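Local coordinates for KLLA0F20702p (Kluyveromyces lactis, PDB 5Y5A), which is the yeast telomerase subunit Est1, which probably brings telomerase to chromosome ends by binding the telomere protein Cdc13, at residues M425-M430 with L498-D503; F481-I486 with S531-V536. One frame throughout, in Å; residues are numbered along the deposited sequence.

Contact 1: residues M425-M430 with L498-D503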
loop_
_atom_site.group_PDB
_atom_site.type_symbol
_atom_site.label_atom_id
_atom_site.label_comp_id
_atom_site.label_asym_id
_atom_site.label_seq_id
_atom_site.Cartn_x
_atom_site.Cartn_y
_atom_site.Cartn_z
ATOM N N MET A 425 -10.294 8.173 8.766
ATOM C CA MET A 425 -11.066 6.989 8.399
ATOM C C MET A 425 -12.427 7.381 7.829
ATOM O O MET A 425 -12.890 6.791 6.853
ATOM C CB MET A 425 -11.239 6.052 9.609
ATOM C CG MET A 425 -9.985 5.229 9.927
ATOM S SD MET A 425 -10.200 3.963 11.201
ATOM C CE MET A 425 -10.701 4.956 12.602
ATOM N N ALA A 426 -13.061 8.385 8.426
ATOM C CA ALA A 426 -14.324 8.881 7.879
ATOM C C ALA A 426 -14.136 9.471 6.474
ATOM O O ALA A 426 -14.989 9.272 5.608
ATOM C CB ALA A 426 -14.951 9.913 8.821
ATOM N N ARG A 427 -13.034 10.191 6.248
ATOM C CA ARG A 427 -12.766 10.779 4.928
ATOM C C ARG A 427 -12.644 9.692 3.872
ATOM O O ARG A 427 -13.155 9.810 2.763
ATOM C CB ARG A 427 -11.479 11.607 4.924
ATOM C CG ARG A 427 -11.561 12.965 5.578
ATOM C CD ARG A 427 -10.266 13.720 5.340
ATOM N NE ARG A 427 -10.034 13.975 3.920
ATOM C CZ ARG A 427 -8.827 14.082 3.372
ATOM N NH1 ARG A 427 -8.700 14.323 2.071
ATOM N NH2 ARG A 427 -7.742 13.943 4.126
ATOM N N ILE A 428 -11.946 8.632 4.246
ATOM C CA ILE A 428 -11.640 7.545 3.343
ATOM C C ILE A 428 -12.903 6.777 2.932
ATOM O O ILE A 428 -13.082 6.446 1.750
ATOM C CB ILE A 428 -10.599 6.637 3.997
ATOM C CG1 ILE A 428 -9.250 7.351 3.962
ATOM C CG2 ILE A 428 -10.531 5.281 3.332
ATOM C CD1 ILE A 428 -8.236 6.717 4.838
ATOM N N MET A 429 -13.789 6.534 3.896
ATOM C CA MET A 429 -15.083 5.928 3.601
ATOM C C MET A 429 -15.855 6.747 2.564
ATOM O O MET A 429 -16.312 6.215 1.557
ATOM C CB MET A 429 -15.917 5.782 4.881
ATOM C CG MET A 429 -15.314 4.838 5.934
ATOM S SD MET A 429 -16.392 4.664 7.383
ATOM C CE MET A 429 -15.255 4.021 8.608
ATOM N N MET A 430 -15.979 8.047 2.811
ATOM C CA MET A 430 -16.744 8.914 1.932
ATOM C C MET A 430 -16.101 9.041 0.560
ATOM O O MET A 430 -16.791 9.053 -0.454
ATOM C CB MET A 430 -16.910 10.296 2.561
ATOM C CG MET A 430 -17.571 10.251 3.922
ATOM S SD MET A 430 -19.084 9.268 3.900
ATOM C CE MET A 430 -20.040 10.225 2.745
ATOM N N LEU A 498 -7.645 11.475 -2.770
ATOM C CA LEU A 498 -8.866 11.787 -2.024
ATOM C C LEU A 498 -9.447 13.119 -2.505
ATOM O O LEU A 498 -8.863 14.181 -2.283
ATOM C CB LEU A 498 -8.593 11.838 -0.520
ATOM C CG LEU A 498 -7.840 10.635 0.051
ATOM C CD1 LEU A 498 -7.663 10.752 1.563
ATOM C CD2 LEU A 498 -8.543 9.330 -0.320
ATOM N N SER A 499 -10.605 13.057 -3.155
ATOM C CA SER A 499 -11.173 14.221 -3.826
ATOM C C SER A 499 -12.303 14.936 -3.052
ATOM O O SER A 499 -13.169 15.560 -3.667
ATOM C CB SER A 499 -11.689 13.804 -5.208
ATOM O OG SER A 499 -12.705 12.817 -5.095
ATOM N N ASP A 500 -12.299 14.851 -1.723
ATOM C CA ASP A 500 -13.285 15.586 -0.931
ATOM C C ASP A 500 -12.911 17.067 -0.826
ATOM O O ASP A 500 -13.772 17.934 -0.922
ATOM C CB ASP A 500 -13.449 14.977 0.463
ATOM C CG ASP A 500 -12.122 14.622 1.114
ATOM O OD1 ASP A 500 -11.058 15.003 0.578
ATOM O OD2 ASP A 500 -12.148 13.955 2.170
ATOM N N PHE A 501 -11.630 17.357 -0.635
ATOM C CA PHE A 501 -11.147 18.729 -0.737
ATOM C C PHE A 501 -11.122 19.162 -2.192
ATOM O O PHE A 501 -11.129 18.325 -3.095
ATOM C CB PHE A 501 -9.737 18.874 -0.159
ATOM C CG PHE A 501 -9.676 18.845 1.335
ATOM C CD1 PHE A 501 -9.897 19.999 2.076
ATOM C CD2 PHE A 501 -9.370 17.673 2.002
ATOM C CE1 PHE A 501 -9.825 19.980 3.459
ATOM C CE2 PHE A 501 -9.303 17.642 3.376
ATOM C CZ PHE A 501 -9.525 18.796 4.109
ATOM N N ASN A 502 -11.070 20.470 -2.417
ATOM C CA ASN A 502 -10.767 20.988 -3.743
ATOM C C ASN A 502 -9.312 21.441 -3.788
ATOM O O ASN A 502 -8.992 22.568 -3.407
ATOM C CB ASN A 502 -11.704 22.142 -4.116
ATOM C CG ASN A 502 -11.660 22.475 -5.599
ATOM O OD1 ASN A 502 -11.020 21.776 -6.387
ATOM N ND2 ASN A 502 -12.353 23.539 -5.986
ATOM N N ASP A 503 -8.434 20.548 -4.237
ATOM C CA ASP A 503 -7.001 20.832 -4.273
ATOM C C ASP A 503 -6.626 21.478 -5.599
ATOM O O ASP A 503 -5.462 21.481 -6.000
ATOM C CB ASP A 503 -6.194 19.552 -4.041
ATOM C CG ASP A 503 -6.396 18.982 -2.645
ATOM O OD1 ASP A 503 -6.521 19.786 -1.694
ATOM O OD2 ASP A 503 -6.440 17.740 -2.495
#

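Contact 2: residues F481-I486 with S531-V536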
loop_
_atom_site.group_PDB
_atom_site.type_symbol
_atom_site.label_atom_id
_atom_site.label_comp_id
_atom_site.label_asym_id
_atom_site.label_seq_id
_atom_site.Cartn_x
_atom_site.Cartn_y
_atom_site.Cartn_z
ATOM N N PHE A 481 -1.033 18.155 1.516
ATOM C CA PHE A 481 -1.633 16.846 1.763
ATOM C C PHE A 481 -1.501 16.430 3.227
ATOM O O PHE A 481 -0.504 16.744 3.879
ATOM C CB PHE A 481 -0.987 15.781 0.871
ATOM C CG PHE A 481 -1.662 15.602 -0.460
ATOM C CD1 PHE A 481 -2.620 16.504 -0.898
ATOM C CD2 PHE A 481 -1.347 14.518 -1.265
ATOM C CE1 PHE A 481 -3.239 16.334 -2.118
ATOM C CE2 PHE A 481 -1.963 14.343 -2.491
ATOM C CZ PHE A 481 -2.912 15.251 -2.916
ATOM N N TYR A 482 -2.510 15.724 3.733
ATOM C CA TYR A 482 -2.471 15.187 5.090
ATOM C C TYR A 482 -1.969 13.736 5.069
ATOM O O TYR A 482 -1.779 13.156 3.994
ATOM C CB TYR A 482 -3.854 15.276 5.749
ATOM C CG TYR A 482 -4.390 16.690 5.864
ATOM C CD1 TYR A 482 -3.529 17.776 5.947
ATOM C CD2 TYR A 482 -5.755 16.939 5.874
ATOM C CE1 TYR A 482 -4.014 19.069 6.042
ATOM C CE2 TYR A 482 -6.250 18.233 5.974
ATOM C CZ TYR A 482 -5.372 19.289 6.055
ATOM O OH TYR A 482 -5.855 20.571 6.145
ATOM N N GLU A 483 -1.757 13.158 6.253
ATOM C CA GLU A 483 -1.169 11.822 6.364
ATOM C C GLU A 483 -1.924 10.807 5.525
ATOM O O GLU A 483 -1.317 10.048 4.766
ATOM C CB GLU A 483 -1.133 11.347 7.826
ATOM C CG GLU A 483 -0.112 12.058 8.717
ATOM C CD GLU A 483 -0.715 13.207 9.518
ATOM O OE1 GLU A 483 -1.672 13.854 9.028
ATOM O OE2 GLU A 483 -0.230 13.458 10.643
ATOM N N GLU A 484 -3.248 10.801 5.653
ATOM C CA GLU A 484 -4.060 9.823 4.940
ATOM C C GLU A 484 -4.025 10.069 3.425
ATOM O O GLU A 484 -4.123 9.124 2.646
ATOM C CB GLU A 484 -5.507 9.821 5.461
ATOM C CG GLU A 484 -6.297 11.116 5.236
ATOM C CD GLU A 484 -6.201 12.087 6.401
ATOM O OE1 GLU A 484 -7.206 12.784 6.670
ATOM O OE2 GLU A 484 -5.128 12.145 7.049
ATOM N N ASP A 485 -3.867 11.323 3.008
ATOM C CA ASP A 485 -3.731 11.628 1.584
ATOM C C ASP A 485 -2.460 10.986 1.045
ATOM O O ASP A 485 -2.475 10.284 0.032
ATOM C CB ASP A 485 -3.691 13.144 1.327
ATOM C CG ASP A 485 -4.944 13.864 1.797
ATOM O OD1 ASP A 485 -5.962 13.833 1.084
ATOM O OD2 ASP A 485 -4.903 14.483 2.874
ATOM N N ILE A 486 -1.359 11.245 1.737
ATOM C CA ILE A 486 -0.061 10.730 1.342
ATOM C C ILE A 486 -0.064 9.205 1.242
ATOM O O ILE A 486 0.459 8.639 0.279
ATOM C CB ILE A 486 1.030 11.167 2.328
ATOM C CG1 ILE A 486 1.079 12.694 2.420
ATOM C CG2 ILE A 486 2.386 10.617 1.904
ATOM C CD1 ILE A 486 1.963 13.209 3.541
ATOM N N SER A 531 -9.543 20.604 12.599
ATOM C CA SER A 531 -10.619 21.501 12.195
ATOM C C SER A 531 -10.870 21.402 10.687
ATOM O O SER A 531 -12.014 21.309 10.241
ATOM C CB SER A 531 -10.285 22.936 12.593
ATOM O OG SER A 531 -11.348 23.805 12.257
ATOM N N SER A 532 -9.788 21.394 9.915
ATOM C CA SER A 532 -9.876 21.205 8.475
ATOM C C SER A 532 -10.566 19.887 8.086
ATOM O O SER A 532 -11.368 19.872 7.149
ATOM C CB SER A 532 -8.484 21.263 7.850
ATOM O OG SER A 532 -8.535 20.855 6.491
ATOM N N ARG A 533 -10.258 18.789 8.787
ATOM C CA ARG A 533 -10.937 17.511 8.524
ATOM C C ARG A 533 -12.422 17.572 8.885
ATOM O O ARG A 533 -13.256 16.957 8.219
ATOM C CB ARG A 533 -10.275 16.357 9.289
ATOM C CG ARG A 533 -8.894 15.976 8.779
ATOM C CD ARG A 533 -8.386 14.707 9.454
ATOM N NE ARG A 533 -7.082 14.308 8.936
ATOM C CZ ARG A 533 -5.920 14.631 9.492
ATOM N NH1 ARG A 533 -5.878 15.364 10.604
ATOM N NH2 ARG A 533 -4.794 14.217 8.932
ATOM N N VAL A 534 -12.741 18.302 9.953
ATOM C CA VAL A 534 -14.125 18.466 10.374
ATOM C C VAL A 534 -14.930 19.129 9.259
ATOM O O VAL A 534 -16.009 18.658 8.891
ATOM C CB VAL A 534 -14.225 19.295 11.672
ATOM C CG1 VAL A 534 -15.659 19.764 11.915
ATOM C CG2 VAL A 534 -13.713 18.478 12.857
ATOM N N GLN A 535 -14.386 20.204 8.701
ATOM C CA GLN A 535 -15.060 20.928 7.629
ATOM C C GLN A 535 -15.302 20.047 6.403
ATOM O O GLN A 535 -16.409 19.991 5.883
ATOM C CB GLN A 535 -14.248 22.160 7.240
ATOM C CG GLN A 535 -13.947 23.061 8.420
ATOM C CD GLN A 535 -13.282 24.349 8.007
ATOM O OE1 GLN A 535 -12.058 24.483 8.080
ATOM N NE2 GLN A 535 -14.084 25.313 7.572
ATOM N N VAL A 536 -14.269 19.342 5.954
ATOM C CA VAL A 536 -14.405 18.541 4.749
ATOM C C VAL A 536 -15.364 17.377 4.987
ATOM O O VAL A 536 -16.027 16.914 4.059
ATOM C CB VAL A 536 -13.027 18.016 4.249
ATOM C CG1 VAL A 536 -12.374 17.078 5.275
ATOM C CG2 VAL A 536 -13.170 17.328 2.900
#

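Contact 1: residues M425-M430 with L498-D503
The guanidinium of Arg-427 is sandwiched between Phe-501 and Leu-498. Over the centre of one face stands CE2 of Phe-501, 3.5 Å above the plane; over the opposite face lies CD1 of Leu-498, offset toward the rim. The two planes of Arg-427 and Phe-501 are 78° apart, and the guanidinium lies at the edge of the phenyl ring, so the ring stands edge-on over the guanidinium and is not laid face to face on it. The guanidinium's own edge is given to Asp-500, whose carboxylate is nearly coplanar with it. The grip is side-on and bidentate: NE of Arg-427 donates to OD2 of Asp-500 at 2.7 Å, and NH1 of Arg-427 to OD1 of Asp-500 at 2.9 Å, both bonds nearly straight. A bend at chi3 (63°) sets NE off the extended line of the Arg-427 chain.

The motif is a buried bidentate salt bridge that fastens an irregular segment, 498-503, to helix 421-433 within the largely helical body of Est1, where 425-430 falls in the range of the Est1 DNA/RNA binding domain family. Further salt bridges run from NH2 of Arg-427 to Glu-484 and from NH1 to Asp-485, so the buried positive charge would be spread over three carboxylates. An alanine in place of Arg-427 would probably leave the buried carboxylate of Asp-500 without its countercharge and open a gap between Leu-498 and Phe-501. OD1 of Asp-500 also accepts a hydrogen bond from the backbone N of Phe-501 at 2.7 Å, on the anti side, while NH1 of Arg-427 comes in on the syn side.

Contact 2: residues F481-I486 with S531-V536
Tyr-482 makes the first contact along 481-486, reaching helix 526-546 with its hydroxyl: OH of Tyr-482 and OG of Ser-532 are hydrogen-bonded at 2.7 Å, with OG near the plane of the ring, at its edge. Closer to the backbone, CB of Tyr-482 lies 3.5 Å from NH2 of Arg-533, and CD2 of the ring sits over one guanidinium face, offset toward the rim. The two side chains run past each other in opposite directions with their planes 52° apart, which is no parallel stack. Tyr-482 also occupies the N-cap position of the short helix 483-487, and its backbone N donates to OD2 of Asp-485 at 2.8 Å.

Glu-483 follows, its chain bent at chi2, and crosses Arg-533 at about a right angle. Its OE1 accepts from NH2 of Arg-533 at 3.1 Å with an N-H...O angle of 136°, more bent than the bonds to Glu-484. Glu-484 meets Arg-533 tip to tip. Its OE1 takes a bond from NE of Arg-533 at 2.7 Å and its OE2 one from NH2 of Arg-533 at 2.8 Å, each through a syn lone pair, with the planes nearly coplanar.

The result is a salt-bridge network joining the first turn of helix 483-487 to helix 526-546. Two glutamates share NH2 of Arg-533, and Glu-484 is held by arginines from two helices, its OE1 having a second partner on helix 421-433; such mutual neutralisation would be expected to favour the charged forms of these largely buried groups.

Overall arrangement
Followed from the N terminus, the chain passes helix 421-433, which carries 425-430, and then 481-486, 498-503 and 531-536. Contact 1 closes a loop from 425-430 to 498-503; contact 2 begins inside that loop at 481-486 and ends beyond it at 531-536, so the two cross. Their centres are about 8 Å apart, and they touch directly: Asp-500 packs on Val-536, and Phe-501 on Ser-532. Together they tie helix 421-433, the short helix 483-487, the loop before helix 512-515 and helix 526-546 into one cluster. The bound peptide lies close by, packing against Met-430 of 425-430, Asp-503 of 498-503 and Phe-481 of 481-486.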